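Local coordinates for putative efflux transporter (Bacteroides eggerthii, PDB 4L8J), which probably serves as the periplasmic adaptor (membrane-fusion) subunit of an efflux pump of the HlyD type, at the interface of chains A and B. Coordinates in Å, arbitrary orientation; residue numbers count along the deposited sequence, not the author numbering. Chains: chain A/B, Putative efflux transporter.

Contacts 1 and 2, about 29 Å apart between the centres of their C-alpha atoms, lie on either side of the two-fold axis, in the central region of the dimer. In contact 1 the C-terminal part of chain A lies against chain B; in contact 2 that of chain B lies against chain A. Both use residues in or just after strand 8-14 on one side and strand 256-259, with the turn behind it in contact 2, on the other; contact 2 uses the strand 309-313 that follows the loop of contact 1. With its symmetry twin, each describes a reciprocal exchange of C-terminal segments, resembling a domain swap; whether this dimer exists outside the crystal the structure alone does not show.

Contact 1: the interface of chains A and B. Residues chain A 304-307; chain B 15, 256.
The loop A:304-307, just ahead of strand 309-313, runs past the loop residue B:Val15 that follows strand 8-14 of chain B and past the start of strand 256-259 at B:Met256, modelled as selenomethionine. A:Leu304 and A:Pro306 each lie against both residues, while the backbones of A:Lys305 and A:Gly307 face B:Val15. B:Met256 hides the most surface in this patch, 50 Å². Its CG lies 3.7 Å from the carbonyl O of A:Leu304. A bend at chi2 (-69°) carries the selenium to A:Pro306, where it faces the CG-CD side of the ring, 3.7 Å from A:Pro306 CG, and chi3 (127°) then directs the terminal methyl CE along the ring. The two side chains cross obliquely, and the contact is purely van der Waals.

Beside it, B:Val15 turns its two methyls towards A:Leu304. With CG1 opposite the backbone N (chi1 176°), CG1 reaches A:Leu304 CB at 4.0 Å while CG2 reaches the CD1 branch, the leucine side chain crossing the valine at about a right angle. The same CG1 also meets the carbonyl O of A:Lys305 at 3.6 Å; the lysine side chain is poorly ordered, and its backbone makes this contact. Within chain B, B:Val15 CG1 rests 3.6 Å from B:Met256 CB, so the two residues sit side by side under the loop.

A backbone hydrogen bond closes the patch: the amide N of A:Gly307 donates to the carbonyl O of B:Val15 over 2.9 Å. It is straight at the hydrogen, although the donor is tilted out of the carbonyl plane. Together, the bond and the apolar contacts probably help to fix how the C-terminal segment of chain A is set against chain B, perhaps setting the register in which strand A:309-313 continues and helping to hold the two copies together in this dimer.

Contact 2: the interface of chains A and B. Residues chain A 11-13, 259, 262; chain B 310, 312.
B:Thr312, with 63 Å² hidden, fits its methyl CG2 between A:Ala13 and the ring of A:Pro259. CG2 stands 3.7 Å from A:Ala13 CB and equally far from A:Pro259 CG, the ring coming in on a slant. It takes this place because chi1 (61°) sets OG1 between the backbone N and carbonyl carbon and leaves CG2 opposite the carbonyl. OG1 then lies on the A:Lys11 side, near its CB and carbonyl. A serine here would probably leave a gap between A:Ala13 and A:Pro259, since the methyl that fills it would be gone.

B:Val310, two residues earlier in strand 309-313, pairs antiparallel with A:Ala13 of strand 8-14, extending a sheet across the chains. A:Ala13 N donates to B:Val310 O over 3.0 Å, and B:Val310 N returns a bond to A:Ala13 O over 2.9 Å. On the side facing the 3-10 turn 260-262, B:Val310 CG2 touches the methyl CB of A:Ala262 at 4.0 Å.

The pairing frays beyond this bridge. B:Thr312 N still donates to A:Lys11 O over 2.8 Å, from above the carbonyl plane, but with psi at -13° the B:Thr312 backbone turns aside, and its O ends 6.3 Å from A:Lys11 N.

Contact 1: the interface of chains A and B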
loop_
_atom_site.group_PDB
_atom_site.type_symbol
_atom_site.label_atom_id
_atom_site.label_comp_id
_atom_site.label_asym_id
_atom_site.label_seq_id
_atom_site.Cartn_x
_atom_site.Cartn_y
_atom_site.Cartn_z
ATOM N N LEU A 304 -14.313 -8.025 14.360
ATOM C CA LEU A 304 -13.293 -8.664 15.207
ATOM C C LEU A 304 -12.690 -7.705 16.226
ATOM O O LEU A 304 -12.559 -6.520 15.948
ATOM C CB LEU A 304 -12.155 -9.234 14.337
ATOM C CG LEU A 304 -12.525 -10.319 13.328
ATOM C CD1 LEU A 304 -11.390 -10.594 12.400
ATOM C CD2 LEU A 304 -12.996 -11.607 14.016
ATOM N N LYS A 305 -12.261 -8.240 17.373
ATOM C CA LYS A 305 -11.549 -7.492 18.405
ATOM C C LYS A 305 -10.135 -8.103 18.543
ATOM O O LYS A 305 -9.985 -9.314 18.327
ATOM C CB LYS A 305 -12.296 -7.542 19.761
ATOM C CG LYS A 305 -13.650 -6.840 19.791
ATOM C CD LYS A 305 -14.397 -7.121 21.101
ATOM C CE LYS A 305 -15.877 -6.792 21.040
ATOM N NZ LYS A 305 -16.144 -5.328 21.096
ATOM N N PRO A 306 -9.095 -7.319 18.928
ATOM C CA PRO A 306 -7.758 -7.918 19.107
ATOM C C PRO A 306 -7.776 -9.018 20.154
ATOM O O PRO A 306 -8.527 -8.936 21.124
ATOM C CB PRO A 306 -6.890 -6.738 19.589
ATOM C CG PRO A 306 -7.629 -5.532 19.251
ATOM C CD PRO A 306 -9.080 -5.879 19.263
ATOM N N GLY A 307 -6.989 -10.054 19.933
ATOM C CA GLY A 307 -6.894 -11.133 20.899
ATOM C C GLY A 307 -7.835 -12.295 20.670
ATOM O O GLY A 307 -7.609 -13.367 21.230
ATOM N N VAL B 15 -6.187 -12.655 16.411
ATOM C CA VAL B 15 -6.501 -11.408 15.678
ATOM C C VAL B 15 -5.540 -10.321 16.243
ATOM O O VAL B 15 -5.409 -10.205 17.466
ATOM C CB VAL B 15 -7.994 -11.017 15.838
ATOM C CG1 VAL B 15 -8.300 -9.671 15.169
ATOM C CG2 VAL B 15 -8.912 -12.106 15.283
HETATM N N MSE B 256 -7.932 -4.781 11.751
HETATM C CA MSE B 256 -7.413 -6.032 12.325
HETATM C C MSE B 256 -6.794 -6.871 11.242
HETATM O O MSE B 256 -7.282 -6.857 10.101
HETATM C CB MSE B 256 -8.537 -6.858 13.003
HETATM C CG MSE B 256 -9.343 -6.112 14.066
HETATM SE SE MSE B 256 -8.249 -5.770 15.637
HETATM C CE MSE B 256 -8.567 -3.782 15.757
#

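Contact 2: the interface of chains A and B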
loop_
_atom_site.group_PDB
_atom_site.type_symbol
_atom_site.label_atom_id
_atom_site.label_comp_id
_atom_site.label_asym_id
_atom_site.label_seq_id
_atom_site.Cartn_x
_atom_site.Cartn_y
_atom_site.Cartn_z
ATOM N N LYS A 11 -21.934 -14.758 -11.664
ATOM C CA LYS A 11 -21.394 -13.427 -11.979
ATOM C C LYS A 11 -19.918 -13.653 -12.289
ATOM O O LYS A 11 -19.316 -14.590 -11.757
ATOM C CB LYS A 11 -21.605 -12.401 -10.854
ATOM C CG LYS A 11 -23.047 -11.911 -10.714
ATOM C CD LYS A 11 -23.155 -10.782 -9.695
ATOM C CE LYS A 11 -24.580 -10.491 -9.268
ATOM N NZ LYS A 11 -25.115 -11.525 -8.340
ATOM N N THR A 12 -19.368 -12.892 -13.244
ATOM C CA THR A 12 -17.983 -13.047 -13.670
ATOM C C THR A 12 -17.297 -11.693 -13.772
ATOM O O THR A 12 -17.956 -10.653 -13.774
ATOM C CB THR A 12 -17.898 -13.744 -15.048
ATOM O OG1 THR A 12 -18.463 -12.862 -16.021
ATOM C CG2 THR A 12 -18.551 -15.132 -15.091
ATOM N N ALA A 13 -15.980 -11.724 -13.936
ATOM C CA ALA A 13 -15.157 -10.545 -14.184
ATOM C C ALA A 13 -14.024 -10.946 -15.060
ATOM O O ALA A 13 -13.673 -12.136 -15.117
ATOM C CB ALA A 13 -14.633 -9.968 -12.873
ATOM N N PRO A 259 -11.363 -10.031 -8.051
ATOM C CA PRO A 259 -12.085 -9.794 -6.786
ATOM C C PRO A 259 -11.784 -10.895 -5.768
ATOM O O PRO A 259 -11.509 -12.048 -6.137
ATOM C CB PRO A 259 -13.563 -9.850 -7.213
ATOM C CG PRO A 259 -13.538 -9.405 -8.666
ATOM C CD PRO A 259 -12.305 -10.153 -9.179
ATOM N N ALA A 262 -13.712 -14.202 -5.963
ATOM C CA ALA A 262 -13.359 -15.180 -7.001
ATOM C C ALA A 262 -12.481 -16.310 -6.450
ATOM O O ALA A 262 -12.454 -17.396 -7.032
ATOM C CB ALA A 262 -12.619 -14.489 -8.150
ATOM N N VAL B 310 -13.072 -14.999 -14.860
ATOM C CA VAL B 310 -13.210 -15.757 -13.604
ATOM C C VAL B 310 -14.641 -15.605 -13.043
ATOM O O VAL B 310 -15.262 -14.577 -13.260
ATOM C CB VAL B 310 -12.153 -15.388 -12.520
ATOM C CG1 VAL B 310 -10.733 -15.766 -12.954
ATOM C CG2 VAL B 310 -12.218 -13.900 -12.136
ATOM N N THR B 312 -17.119 -14.719 -10.016
ATOM C CA THR B 312 -17.017 -13.868 -8.818
ATOM C C THR B 312 -18.194 -14.093 -7.835
ATOM O O THR B 312 -18.151 -13.592 -6.713
ATOM C CB THR B 312 -16.915 -12.397 -9.210
ATOM O OG1 THR B 312 -18.101 -12.022 -9.919
ATOM C CG2 THR B 312 -15.689 -12.110 -10.045
#